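Local atomic coordinates of Rho GTPase-activating protein 5 (Homo sapiens, PDB entry 5U4V), a protein that probably stimulates GTP hydrolysis by Rho-family GTPases and also contains pseudoGTPase domains, of which the first, pG1, is the fragment described here. Residues L11-K16 against G70-F75; L19-A24 against L47-A52; Y36-K41 against A162-L167; F109-A114 against L138-V143. All blocks are in the same frame, centred on the assembly; numbering follows the deposited sequence.

All four interactions belong to one G-domain fold of the P-loop NTPase clan and reach the same mixed sheet. Interaction 1 pairs two of its middle strands, 8-14 and 69-75. Interaction 2, its centre about 6 Å from that of interaction 1, sets helix 19-28 on strand 41-50, the other neighbour of strand 8-14. Interaction 4, its centre about 9 Å from that of interaction 1, joins strand 109-114 to the edge strand 142-145. Interaction 3, centred about 16 Å from the centre of interaction 1, ties the hairpin at the opposite sheet edge to helix 156-173. Along the chain, interaction 2 falls between the segments of interaction 1, and interaction 4 between those of interaction 3. Chain start and chain end thus build one compact domain.

Interaction 1: residues L11-K16 against G70-F75; sequences LFILGK and GCFCVF
L11 lays its methyl CD2 over one face of the F72 ring. I13 CG1 also comes up to this ring, obliquely. The F12 ring is met at its edge, near its plane, by the carbonyl oxygen of G70. These groups lie on adjacent parallel strands in the middle of the G-domain sheet, with strand axes 23° apart. L11, I13 and F72 point to one face of the sheet, where helices 19-28 and 156-173 pack. F12, L14, C71 and C73 point to the other.

On the first face I13 and F72 run side by side, with I13 CG1 3.6 Å from F72 CB. I13 CG1 is anti to its carbonyl carbon (chi1 -65°), which sets it alongside F72. The other branch, CG2, reaches V74 CG2 at 4.0 Å. An alanine in place of I13 would probably lose the CG1 contact with F72 CB and the CG2 contact with V74 CG2, and open a gap beside them. On the second face one methyl serves two thiols: L14 CD1 is 3.9 Å from C71 SG and 4.0 Å from C73 SG.

Past the end of the strand, K16 turns away and forms a salt bridge with E79 of helix 78-96. The backbone ladder is that of a regular parallel pair. F12 and L14 each give an N-H and a carbonyl to the facing strand. F12 N donates to G70 O, and F12 O accepts from F72 N. L14 N donates to F72 O at 2.8 Å, and the last rung runs from V74 N to L14 O at 3.1 Å, with an N-H...O angle of 166°.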
loop_
_atom_site.group_PDB
_atom_site.type_symbol
_atom_site.label_atom_id
_atom_site.label_comp_id
_atom_site.label_asym_id
_atom_site.label_seq_id
_atom_site.Cartn_x
_atom_site.Cartn_y
_atom_site.Cartn_z
ATOM N N LEU A 11 -8.229 3.125 -3.031
ATOM C CA LEU A 11 -6.984 2.557 -2.576
ATOM C C LEU A 11 -6.970 1.086 -2.732
ATOM O O LEU A 11 -7.503 0.368 -1.890
ATOM C CB LEU A 11 -6.750 2.880 -1.118
ATOM C CG LEU A 11 -5.704 3.940 -0.923
ATOM C CD1 LEU A 11 -5.620 4.314 0.554
ATOM C CD2 LEU A 11 -4.413 3.313 -1.405
ATOM N N PHE A 12 -6.341 0.622 -3.784
ATOM C CA PHE A 12 -6.147 -0.799 -3.939
ATOM C C PHE A 12 -5.059 -1.298 -2.981
ATOM O O PHE A 12 -4.135 -0.550 -2.600
ATOM C CB PHE A 12 -5.780 -1.130 -5.383
ATOM C CG PHE A 12 -6.808 -0.680 -6.399
ATOM C CD1 PHE A 12 -7.878 -1.511 -6.738
ATOM C CD2 PHE A 12 -6.686 0.558 -7.044
ATOM C CE1 PHE A 12 -8.822 -1.114 -7.690
ATOM C CE2 PHE A 12 -7.610 0.957 -8.013
ATOM C CZ PHE A 12 -8.681 0.119 -8.341
ATOM N N ILE A 13 -5.198 -2.559 -2.569
ATOM C CA ILE A 13 -4.269 -3.168 -1.636
ATOM C C ILE A 13 -3.913 -4.570 -2.125
ATOM O O ILE A 13 -4.789 -5.469 -2.160
ATOM C CB ILE A 13 -4.823 -3.261 -0.185
ATOM C CG1 ILE A 13 -5.042 -1.877 0.428
ATOM C CG2 ILE A 13 -3.872 -4.062 0.695
ATOM C CD1 ILE A 13 -5.787 -1.892 1.777
ATOM N N LEU A 14 -2.629 -4.751 -2.464
ATOM C CA LEU A 14 -2.070 -6.043 -2.866
ATOM C C LEU A 14 -1.488 -6.781 -1.695
ATOM O O LEU A 14 -0.859 -6.177 -0.804
ATOM C CB LEU A 14 -0.977 -5.841 -3.863
ATOM C CG LEU A 14 -1.394 -5.755 -5.318
ATOM C CD1 LEU A 14 -0.311 -4.998 -6.063
ATOM C CD2 LEU A 14 -1.533 -7.177 -5.872
ATOM N N GLY A 15 -1.706 -8.085 -1.667
ATOM C CA GLY A 15 -1.197 -8.904 -0.584
ATOM C C GLY A 15 -1.425 -10.334 -0.973
ATOM O O GLY A 15 -2.312 -10.644 -1.775
ATOM N N LYS A 16 -0.599 -11.205 -0.437
ATOM C CA LYS A 16 -0.764 -12.624 -0.629
ATOM C C LYS A 16 -1.241 -13.206 0.689
ATOM O O LYS A 16 -0.936 -12.671 1.754
ATOM C CB LYS A 16 0.551 -13.262 -1.094
ATOM C CG LYS A 16 0.327 -14.566 -1.848
ATOM C CD LYS A 16 1.609 -15.259 -2.251
ATOM C CE LYS A 16 1.282 -16.474 -3.107
ATOM N NZ LYS A 16 2.499 -17.286 -3.446
ATOM N N GLY A 70 -4.493 4.930 -5.782
ATOM C CA GLY A 70 -3.129 4.562 -5.459
ATOM C C GLY A 70 -3.148 3.117 -5.000
ATOM O O GLY A 70 -4.221 2.490 -4.919
ATOM N N CYS A 71 -1.983 2.587 -4.663
ATOM C CA CYS A 71 -1.906 1.174 -4.350
ATOM C C CYS A 71 -0.979 0.809 -3.199
ATOM O O CYS A 71 0.231 0.894 -3.316
ATOM C CB CYS A 71 -1.535 0.409 -5.609
ATOM S SG CYS A 71 -1.485 -1.369 -5.349
ATOM N N PHE A 72 -1.577 0.388 -2.092
ATOM C CA PHE A 72 -0.850 -0.260 -1.008
ATOM C C PHE A 72 -0.344 -1.634 -1.380
ATOM O O PHE A 72 -1.082 -2.437 -1.939
ATOM C CB PHE A 72 -1.724 -0.398 0.223
ATOM C CG PHE A 72 -1.763 0.816 1.075
ATOM C CD1 PHE A 72 -0.868 1.859 0.866
ATOM C CD2 PHE A 72 -2.689 0.903 2.118
ATOM C CE1 PHE A 72 -0.912 2.995 1.672
ATOM C CE2 PHE A 72 -2.739 2.047 2.929
ATOM C CZ PHE A 72 -1.845 3.091 2.706
ATOM N N CYS A 73 0.928 -1.899 -1.078
ATOM C CA CYS A 73 1.475 -3.231 -1.285
ATOM C C CYS A 73 2.102 -3.736 -0.004
ATOM O O CYS A 73 3.071 -3.171 0.500
ATOM C CB CYS A 73 2.489 -3.234 -2.438
ATOM S SG CYS A 73 1.914 -2.424 -3.954
ATOM N N VAL A 74 1.533 -4.809 0.515
ATOM C CA VAL A 74 1.829 -5.350 1.841
ATOM C C VAL A 74 2.453 -6.732 1.635
ATOM O O VAL A 74 2.043 -7.498 0.780
ATOM C CB VAL A 74 0.537 -5.505 2.706
ATOM C CG1 VAL A 74 0.824 -5.797 4.171
ATOM C CG2 VAL A 74 -0.331 -4.303 2.569
ATOM N N PHE A 75 3.460 -7.021 2.438
ATOM C CA PHE A 75 4.166 -8.292 2.431
ATOM C C PHE A 75 4.743 -8.502 3.833
ATOM O O PHE A 75 5.002 -7.515 4.567
ATOM C CB PHE A 75 5.284 -8.285 1.371
ATOM C CG PHE A 75 6.354 -7.266 1.621
ATOM C CD1 PHE A 75 6.137 -5.917 1.332
ATOM C CD2 PHE A 75 7.579 -7.641 2.236
ATOM C CE1 PHE A 75 7.122 -4.991 1.619
ATOM C CE2 PHE A 75 8.534 -6.694 2.508
ATOM C CZ PHE A 75 8.319 -5.385 2.186
#

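Interaction 2: residues L19-A24 against L47-A52; sequences LAQELA and LRPVDA
A20 and A24 present their CB methyls to the ring of P49. This is a helix-on-sheet contact of the G-domain fold: helix 19-28, which follows the first strand, packs against strand 41-50 and runs nearly antiparallel to it, at 165°. The two axes are 7.5 Å apart at closest approach. Small alanines on this side of the helix go with such a close approach.

The apolar contacts come first. A20 CB lies 3.8 Å from P49 CB. One turn later A24 CB meets P49 CG at 3.4 Å. A24 CB also touches L47 CB, more loosely, at 4.4 Å. The proline ring therefore sits against two successive turns of the helix.

Polar atoms take part without hydrogen bonds between the two segments. A20 O lies 3.5 Å from P49 CB, and it also accepts the helical N-H of A24. Q21 reaches the proline with its amide oxygen. Its chain bends at chi2 (55°), and the side chain crosses that of P49 at a slant. The amide nitrogen NE2 is bound to N25 OD1 on the same helix, which would help fix the rotation of the amide.

Further out, R28 of the helix bonds through NH2 to L47 O. In Ras-like GTPases the chain beyond this strand leads into switch II. P49 CG, the ring atom met by A24 CB, also has Q21 OE1 at 3.4 Å.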
loop_
_atom_site.group_PDB
_atom_site.type_symbol
_atom_site.label_atom_id
_atom_site.label_comp_id
_atom_site.label_asym_id
_atom_site.label_seq_id
_atom_site.Cartn_x
_atom_site.Cartn_y
_atom_site.Cartn_z
ATOM N N LEU A 19 -3.390 -11.175 3.303
ATOM C CA LEU A 19 -2.655 -10.060 3.896
ATOM C C LEU A 19 -3.295 -8.701 3.535
ATOM O O LEU A 19 -3.373 -7.799 4.346
ATOM C CB LEU A 19 -1.217 -10.106 3.424
ATOM C CG LEU A 19 -0.176 -9.407 4.285
ATOM C CD1 LEU A 19 -0.204 -9.939 5.688
ATOM C CD2 LEU A 19 1.196 -9.715 3.674
ATOM N N ALA A 20 -3.751 -8.596 2.299
ATOM C CA ALA A 20 -4.420 -7.407 1.827
ATOM C C ALA A 20 -5.787 -7.244 2.478
ATOM O O ALA A 20 -6.295 -6.147 2.577
ATOM C CB ALA A 20 -4.549 -7.404 0.310
ATOM N N GLN A 21 -6.353 -8.350 2.955
ATOM C CA GLN A 21 -7.681 -8.304 3.521
ATOM C C GLN A 21 -7.643 -7.864 4.968
ATOM O O GLN A 21 -8.532 -7.120 5.448
ATOM C CB GLN A 21 -8.366 -9.659 3.382
ATOM C CG GLN A 21 -9.806 -9.635 3.896
ATOM C CD GLN A 21 -10.591 -8.535 3.199
ATOM O OE1 GLN A 21 -10.694 -8.527 1.980
ATOM N NE2 GLN A 21 -11.114 -7.578 3.968
ATOM N N GLU A 22 -6.643 -8.352 5.687
ATOM C CA GLU A 22 -6.458 -8.026 7.098
ATOM C C GLU A 22 -6.189 -6.532 7.233
ATOM O O GLU A 22 -6.717 -5.872 8.127
ATOM C CB GLU A 22 -5.331 -8.845 7.721
ATOM C CG GLU A 22 -5.707 -10.276 8.066
ATOM C CD GLU A 22 -4.579 -11.277 7.772
ATOM O OE1 GLU A 22 -3.851 -11.700 8.720
ATOM O OE2 GLU A 22 -4.374 -11.602 6.566
ATOM N N LEU A 23 -5.382 -6.012 6.316
ATOM C CA LEU A 23 -5.120 -4.571 6.320
ATOM C C LEU A 23 -6.362 -3.769 5.963
ATOM O O LEU A 23 -6.648 -2.735 6.598
ATOM C CB LEU A 23 -3.931 -4.197 5.437
ATOM C CG LEU A 23 -3.650 -2.724 5.362
ATOM C CD1 LEU A 23 -3.196 -2.278 6.729
ATOM C CD2 LEU A 23 -2.629 -2.341 4.300
ATOM N N ALA A 24 -7.117 -4.238 4.971
ATOM C CA ALA A 24 -8.356 -3.555 4.680
ATOM C C ALA A 24 -9.305 -3.585 5.893
ATOM O O ALA A 24 -9.878 -2.572 6.236
ATOM C CB ALA A 24 -8.981 -4.115 3.437
ATOM N N LEU A 47 -11.151 1.124 0.179
ATOM C CA LEU A 47 -10.102 0.126 0.226
ATOM C C LEU A 47 -10.519 -1.148 -0.458
ATOM O O LEU A 47 -11.436 -1.850 -0.029
ATOM C CB LEU A 47 -9.669 -0.147 1.662
ATOM C CG LEU A 47 -9.083 1.148 2.245
ATOM C CD1 LEU A 47 -8.824 0.999 3.732
ATOM C CD2 LEU A 47 -7.848 1.669 1.508
ATOM N N ARG A 48 -9.820 -1.456 -1.536
ATOM C CA ARG A 48 -10.120 -2.630 -2.321
ATOM C C ARG A 48 -8.953 -3.591 -2.306
ATOM O O ARG A 48 -8.021 -3.433 -3.091
ATOM C CB ARG A 48 -10.392 -2.209 -3.752
ATOM C CG ARG A 48 -11.628 -1.369 -3.946
ATOM C CD ARG A 48 -11.871 -1.110 -5.417
ATOM N NE ARG A 48 -13.039 -0.272 -5.589
ATOM C CZ ARG A 48 -13.432 0.256 -6.752
ATOM N NH1 ARG A 48 -12.764 0.024 -7.882
ATOM N NH2 ARG A 48 -14.516 1.022 -6.797
ATOM N N PRO A 49 -9.006 -4.629 -1.472
ATOM C CA PRO A 49 -7.967 -5.679 -1.538
ATOM C C PRO A 49 -8.122 -6.503 -2.791
ATOM O O PRO A 49 -9.231 -6.735 -3.223
ATOM C CB PRO A 49 -8.230 -6.553 -0.301
ATOM C CG PRO A 49 -9.205 -5.818 0.503
ATOM C CD PRO A 49 -9.972 -4.896 -0.402
ATOM N N VAL A 50 -7.012 -6.924 -3.370
ATOM C CA VAL A 50 -7.010 -7.559 -4.681
ATOM C C VAL A 50 -6.141 -8.801 -4.730
ATOM O O VAL A 50 -5.138 -8.901 -4.028
ATOM C CB VAL A 50 -6.492 -6.592 -5.761
ATOM C CG1 VAL A 50 -7.490 -5.473 -6.025
ATOM C CG2 VAL A 50 -5.139 -6.022 -5.379
ATOM N N ASP A 51 -6.481 -9.751 -5.580
ATOM C CA ASP A 51 -5.490 -10.778 -5.861
ATOM C C ASP A 51 -5.490 -11.134 -7.342
ATOM O O ASP A 51 -6.396 -10.718 -8.060
ATOM C CB ASP A 51 -5.735 -11.991 -4.988
ATOM C CG ASP A 51 -4.470 -12.758 -4.688
ATOM O OD1 ASP A 51 -3.667 -12.974 -5.633
ATOM O OD2 ASP A 51 -4.294 -13.172 -3.526
ATOM N N ALA A 52 -4.484 -11.871 -7.823
ATOM C CA ALA A 52 -4.493 -12.348 -9.208
ATOM C C ALA A 52 -5.478 -13.486 -9.436
ATOM O O ALA A 52 -6.270 -13.439 -10.381
ATOM C CB ALA A 52 -3.098 -12.740 -9.675
#

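Interaction 3: residues Y36-K41 against A162-L167; sequences YALDGK and ALRGVL
D39 and R164 form a two-pronged salt bridge between a beta hairpin and helix 156-173. The hairpin joins strands 36-38 and 41-50, the place of the interswitch hairpin in Ras-like G domains. R164 grips the carboxylate side-on. Its NH2 donates to D39 OD1 at 3.1 Å, and its NE donates to D39 OD2 at 3.2 Å. OD2 uses its syn lone pair. OD1 is met on its syn side, somewhat out of the carboxylate plane. The two flat groups are nearly coplanar, 7° apart, so both bonds can form together. R164 bends at chi3 (67°), which turns NE toward the hairpin.

Beside the salt bridge lies L38. Its CD2 meets L167 CD1 tip to tip at 3.5 Å. Its CD1 is 4.0 Å from R164 NH2, and the two side chains cross at about a right angle.

The next shell sets these groups in place. Y43 of strand 41-50 packs on both L38 and L167. D39 is held at the tip by a type I' turn from L38 to K41, closed by L38 N to K41 O and K41 N to L38 O, both 2.9 Å.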
loop_
_atom_site.group_PDB
_atom_site.type_symbol
_atom_site.label_atom_id
_atom_site.label_comp_id
_atom_site.label_asym_id
_atom_site.label_seq_id
_atom_site.Cartn_x
_atom_site.Cartn_y
_atom_site.Cartn_z
ATOM N N TYR A 36 -12.791 8.864 6.748
ATOM C CA TYR A 36 -11.534 8.743 7.481
ATOM C C TYR A 36 -10.922 10.066 7.814
ATOM O O TYR A 36 -10.896 10.977 7.008
ATOM C CB TYR A 36 -10.552 7.879 6.725
ATOM C CG TYR A 36 -11.098 6.520 6.444
ATOM C CD1 TYR A 36 -10.905 5.486 7.346
ATOM C CD2 TYR A 36 -11.850 6.271 5.299
ATOM C CE1 TYR A 36 -11.411 4.219 7.094
ATOM C CE2 TYR A 36 -12.377 5.020 5.048
ATOM C CZ TYR A 36 -12.128 3.977 5.934
ATOM O OH TYR A 36 -12.682 2.717 5.671
ATOM N N ALA A 37 -10.429 10.161 9.032
ATOM C CA ALA A 37 -9.827 11.365 9.526
ATOM C C ALA A 37 -8.321 11.221 9.552
ATOM O O ALA A 37 -7.751 10.318 10.199
ATOM C CB ALA A 37 -10.334 11.631 10.904
ATOM N N LEU A 38 -7.669 12.105 8.819
ATOM C CA LEU A 38 -6.226 12.112 8.771
ATOM C C LEU A 38 -5.737 13.540 8.692
ATOM O O LEU A 38 -6.159 14.302 7.814
ATOM C CB LEU A 38 -5.691 11.289 7.582
ATOM C CG LEU A 38 -4.173 11.349 7.389
ATOM C CD1 LEU A 38 -3.479 10.374 8.329
ATOM C CD2 LEU A 38 -3.831 11.007 5.934
ATOM N N ASP A 39 -4.844 13.896 9.627
ATOM C CA ASP A 39 -4.164 15.184 9.631
ATOM C C ASP A 39 -5.144 16.361 9.630
ATOM O O ASP A 39 -4.892 17.404 9.011
ATOM C CB ASP A 39 -3.185 15.269 8.445
ATOM C CG ASP A 39 -1.951 14.367 8.619
ATOM O OD1 ASP A 39 -1.723 13.884 9.752
ATOM O OD2 ASP A 39 -1.192 14.144 7.638
ATOM N N GLY A 40 -6.270 16.183 10.320
ATOM C CA GLY A 40 -7.307 17.209 10.371
ATOM C C GLY A 40 -8.037 17.398 9.054
ATOM O O GLY A 40 -8.501 18.505 8.732
ATOM N N LYS A 41 -8.138 16.327 8.286
ATOM C CA LYS A 41 -8.985 16.305 7.109
ATOM C C LYS A 41 -9.792 15.012 7.100
ATOM O O LYS A 41 -9.547 14.084 7.880
ATOM C CB LYS A 41 -8.171 16.403 5.824
ATOM C CG LYS A 41 -7.177 17.527 5.783
ATOM C CD LYS A 41 -7.830 18.873 5.631
ATOM C CE LYS A 41 -6.987 19.936 6.319
ATOM N NZ LYS A 41 -5.522 19.731 6.144
ATOM N N ALA A 162 1.751 5.465 6.097
ATOM C CA ALA A 162 1.498 4.783 4.819
ATOM C C ALA A 162 0.407 5.493 4.050
ATOM O O ALA A 162 0.512 5.666 2.825
ATOM C CB ALA A 162 1.079 3.340 5.073
ATOM N N LEU A 163 -0.635 5.883 4.783
ATOM C CA LEU A 163 -1.778 6.571 4.200
ATOM C C LEU A 163 -1.398 7.950 3.703
ATOM O O LEU A 163 -1.767 8.322 2.580
ATOM C CB LEU A 163 -2.909 6.665 5.188
ATOM C CG LEU A 163 -3.759 5.401 5.284
ATOM C CD1 LEU A 163 -4.690 5.544 6.503
ATOM C CD2 LEU A 163 -4.553 5.154 3.977
ATOM N N ARG A 164 -0.615 8.687 4.497
ATOM C CA ARG A 164 -0.194 9.973 4.032
ATOM C C ARG A 164 0.828 9.871 2.917
ATOM O O ARG A 164 0.912 10.748 2.060
ATOM C CB ARG A 164 0.225 10.868 5.172
ATOM C CG ARG A 164 1.465 10.455 5.906
ATOM C CD ARG A 164 1.858 11.567 6.869
ATOM N NE ARG A 164 0.903 11.731 7.942
ATOM C CZ ARG A 164 0.963 11.114 9.111
ATOM N NH1 ARG A 164 1.941 10.277 9.395
ATOM N NH2 ARG A 164 0.040 11.380 10.038
ATOM N N GLY A 165 1.559 8.758 2.889
ATOM C CA GLY A 165 2.388 8.437 1.746
ATOM C C GLY A 165 1.580 8.507 0.438
ATOM O O GLY A 165 1.861 9.366 -0.424
ATOM N N VAL A 166 0.586 7.629 0.298
ATOM C CA VAL A 166 -0.198 7.522 -0.930
ATOM C C VAL A 166 -0.908 8.827 -1.243
ATOM O O VAL A 166 -0.863 9.279 -2.366
ATOM C CB VAL A 166 -1.254 6.388 -0.880
ATOM C CG1 VAL A 166 -2.148 6.412 -2.101
ATOM C CG2 VAL A 166 -0.576 5.063 -0.845
ATOM N N LEU A 167 -1.535 9.423 -0.225
ATOM C CA LEU A 167 -2.268 10.669 -0.384
ATOM C C LEU A 167 -1.432 11.879 -0.781
ATOM O O LEU A 167 -1.917 12.735 -1.492
ATOM C CB LEU A 167 -3.046 10.984 0.877
ATOM C CG LEU A 167 -4.287 10.118 1.146
ATOM C CD1 LEU A 167 -4.623 10.148 2.610
ATOM C CD2 LEU A 167 -5.499 10.557 0.322
#

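Interaction 4: residues F109-A114 against L138-V143; sequences FTLILA and LQCPFV
P141 takes part in a strand ladder although it has no N-H to give: its carbonyl accepts L111 N at 3.0 Å. Just before it the chain has left helix 124-138. Q139, with positive phi, is the C-prime residue of a Schellman motif, in which C140 N bonds back to A135 O. After the proline the ladder goes on, from V143 N to L111 O and from L113 N to V143 O, each 2.8 Å. The pairing is parallel, L111 with F142 and I112 with V143.

T110 crosses P141 at about a right angle. Its CG2 lies 3.5 Å from P141 O and also reaches V143 CG2. Its hydroxyl OG1 donates to F109 O, a bond that would hold the side chain in one rotation. An alanine in place of T110 would probably leave F109 O without this hydroxyl donor and take away the CG2 contact with V143 CG2.

The face toward helix 124-138 is apolar. L111 has three partners here. Its CG is 3.8 Å from C140 SG, its CD2 approaches L138 CD1, and its CB meets F142 CD1 at 3.6 Å. F142 CG is anti to the backbone N (chi1 174°), which brings the ring back beside strand 109-114. The far end of the ring, CZ, comes obliquely to L113 CB at 3.7 Å. F109 CB adds a contact with C140 CB at 3.9 Å. Helix 156-173 lies on the opposite face, with A162 against I112 and Q161 against V143.

Strand 109-114, helix 124-138 and strand 142-145 make a beta-alpha-beta crossover, the repeating unit of P-loop NTPase sheets.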
loop_
_atom_site.group_PDB
_atom_site.type_symbol
_atom_site.label_atom_id
_atom_site.label_comp_id
_atom_site.label_asym_id
_atom_site.label_seq_id
_atom_site.Cartn_x
_atom_site.Cartn_y
_atom_site.Cartn_z
ATOM N N PHE A 109 2.189 4.054 -5.648
ATOM C CA PHE A 109 2.419 2.847 -4.866
ATOM C C PHE A 109 2.889 3.257 -3.452
ATOM O O PHE A 109 3.318 4.375 -3.263
ATOM C CB PHE A 109 3.484 1.954 -5.535
ATOM C CG PHE A 109 3.018 1.186 -6.740
ATOM C CD1 PHE A 109 2.152 0.072 -6.616
ATOM C CD2 PHE A 109 3.498 1.503 -8.015
ATOM C CE1 PHE A 109 1.776 -0.671 -7.740
ATOM C CE2 PHE A 109 3.110 0.760 -9.144
ATOM C CZ PHE A 109 2.254 -0.327 -9.009
ATOM N N THR A 110 2.765 2.361 -2.478
ATOM C CA THR A 110 3.463 2.437 -1.196
ATOM C C THR A 110 3.629 1.010 -0.719
ATOM O O THR A 110 2.659 0.206 -0.762
ATOM C CB THR A 110 2.703 3.279 -0.124
ATOM O OG1 THR A 110 2.642 4.635 -0.561
ATOM C CG2 THR A 110 3.431 3.235 1.291
ATOM N N LEU A 111 4.847 0.683 -0.314
ATOM C CA LEU A 111 5.157 -0.660 0.122
ATOM C C LEU A 111 5.055 -0.741 1.619
ATOM O O LEU A 111 5.717 -0.001 2.311
ATOM C CB LEU A 111 6.557 -1.121 -0.354
ATOM C CG LEU A 111 6.756 -1.208 -1.870
ATOM C CD1 LEU A 111 8.222 -1.521 -2.185
ATOM C CD2 LEU A 111 5.840 -2.240 -2.533
ATOM N N ILE A 112 4.302 -1.730 2.099
ATOM C CA ILE A 112 4.144 -1.907 3.498
ATOM C C ILE A 112 4.687 -3.210 3.986
ATOM O O ILE A 112 4.154 -4.236 3.649
ATOM C CB ILE A 112 2.688 -1.738 3.954
ATOM C CG1 ILE A 112 2.237 -0.291 3.694
ATOM C CG2 ILE A 112 2.552 -2.045 5.433
ATOM C CD1 ILE A 112 0.734 -0.153 3.697
ATOM N N LEU A 113 5.718 -3.164 4.838
ATOM C CA LEU A 113 6.144 -4.354 5.495
ATOM C C LEU A 113 5.447 -4.499 6.846
ATOM O O LEU A 113 5.660 -3.697 7.759
ATOM C CB LEU A 113 7.662 -4.374 5.632
ATOM C CG LEU A 113 8.292 -5.451 6.512
ATOM C CD1 LEU A 113 8.023 -6.873 6.026
ATOM C CD2 LEU A 113 9.795 -5.198 6.585
ATOM N N ALA A 114 4.630 -5.543 6.947
ATOM C CA ALA A 114 3.924 -5.935 8.166
ATOM C C ALA A 114 4.686 -6.953 9.039
ATOM O O ALA A 114 5.204 -7.950 8.529
ATOM C CB ALA A 114 2.577 -6.513 7.796
ATOM N N LEU A 138 10.586 1.622 -7.722
ATOM C CA LEU A 138 9.298 2.258 -8.018
ATOM C C LEU A 138 9.248 3.743 -7.589
ATOM O O LEU A 138 8.288 4.427 -7.921
ATOM C CB LEU A 138 8.145 1.479 -7.374
ATOM C CG LEU A 138 8.204 -0.060 -7.464
ATOM C CD1 LEU A 138 7.252 -0.673 -6.440
ATOM C CD2 LEU A 138 8.002 -0.685 -8.864
ATOM N N GLN A 139 10.266 4.212 -6.869
ATOM C CA GLN A 139 10.282 5.556 -6.258
ATOM C C GLN A 139 9.021 5.797 -5.416
ATOM O O GLN A 139 8.306 6.775 -5.592
ATOM C CB GLN A 139 10.474 6.671 -7.302
ATOM C CG GLN A 139 11.755 6.584 -8.126
ATOM C CD GLN A 139 13.003 7.207 -7.495
ATOM O OE1 GLN A 139 13.001 7.651 -6.362
ATOM N NE2 GLN A 139 14.103 7.199 -8.245
ATOM N N CYS A 140 8.734 4.828 -4.549
ATOM C CA CYS A 140 7.566 4.872 -3.713
ATOM C C CYS A 140 7.996 4.783 -2.256
ATOM O O CYS A 140 9.045 4.200 -1.962
ATOM C CB CYS A 140 6.606 3.737 -4.043
ATOM S SG CYS A 140 7.220 2.077 -3.684
ATOM N N PRO A 141 7.204 5.372 -1.354
ATOM C CA PRO A 141 7.528 5.233 0.060
ATOM C C PRO A 141 7.513 3.773 0.498
ATOM O O PRO A 141 6.714 2.973 0.022
ATOM C CB PRO A 141 6.414 5.994 0.775
ATOM C CG PRO A 141 5.950 6.994 -0.244
ATOM C CD PRO A 141 6.040 6.250 -1.564
ATOM N N PHE A 142 8.451 3.439 1.375
ATOM C CA PHE A 142 8.445 2.153 2.024
ATOM C C PHE A 142 8.240 2.330 3.525
ATOM O O PHE A 142 9.053 2.959 4.188
ATOM C CB PHE A 142 9.745 1.411 1.721
ATOM C CG PHE A 142 9.884 0.138 2.462
ATOM C CD1 PHE A 142 8.944 -0.848 2.331
ATOM C CD2 PHE A 142 10.963 -0.073 3.313
ATOM C CE1 PHE A 142 9.086 -2.068 2.970
ATOM C CE2 PHE A 142 11.120 -1.292 3.983
ATOM C CZ PHE A 142 10.165 -2.290 3.824
ATOM N N VAL A 143 7.158 1.740 4.033
ATOM C CA VAL A 143 6.781 1.799 5.454
ATOM C C VAL A 143 6.770 0.451 6.163
ATOM O O VAL A 143 6.254 -0.522 5.637
ATOM C CB VAL A 143 5.403 2.509 5.639
ATOM C CG1 VAL A 143 5.093 2.695 7.120
ATOM C CG2 VAL A 143 5.366 3.890 4.960
#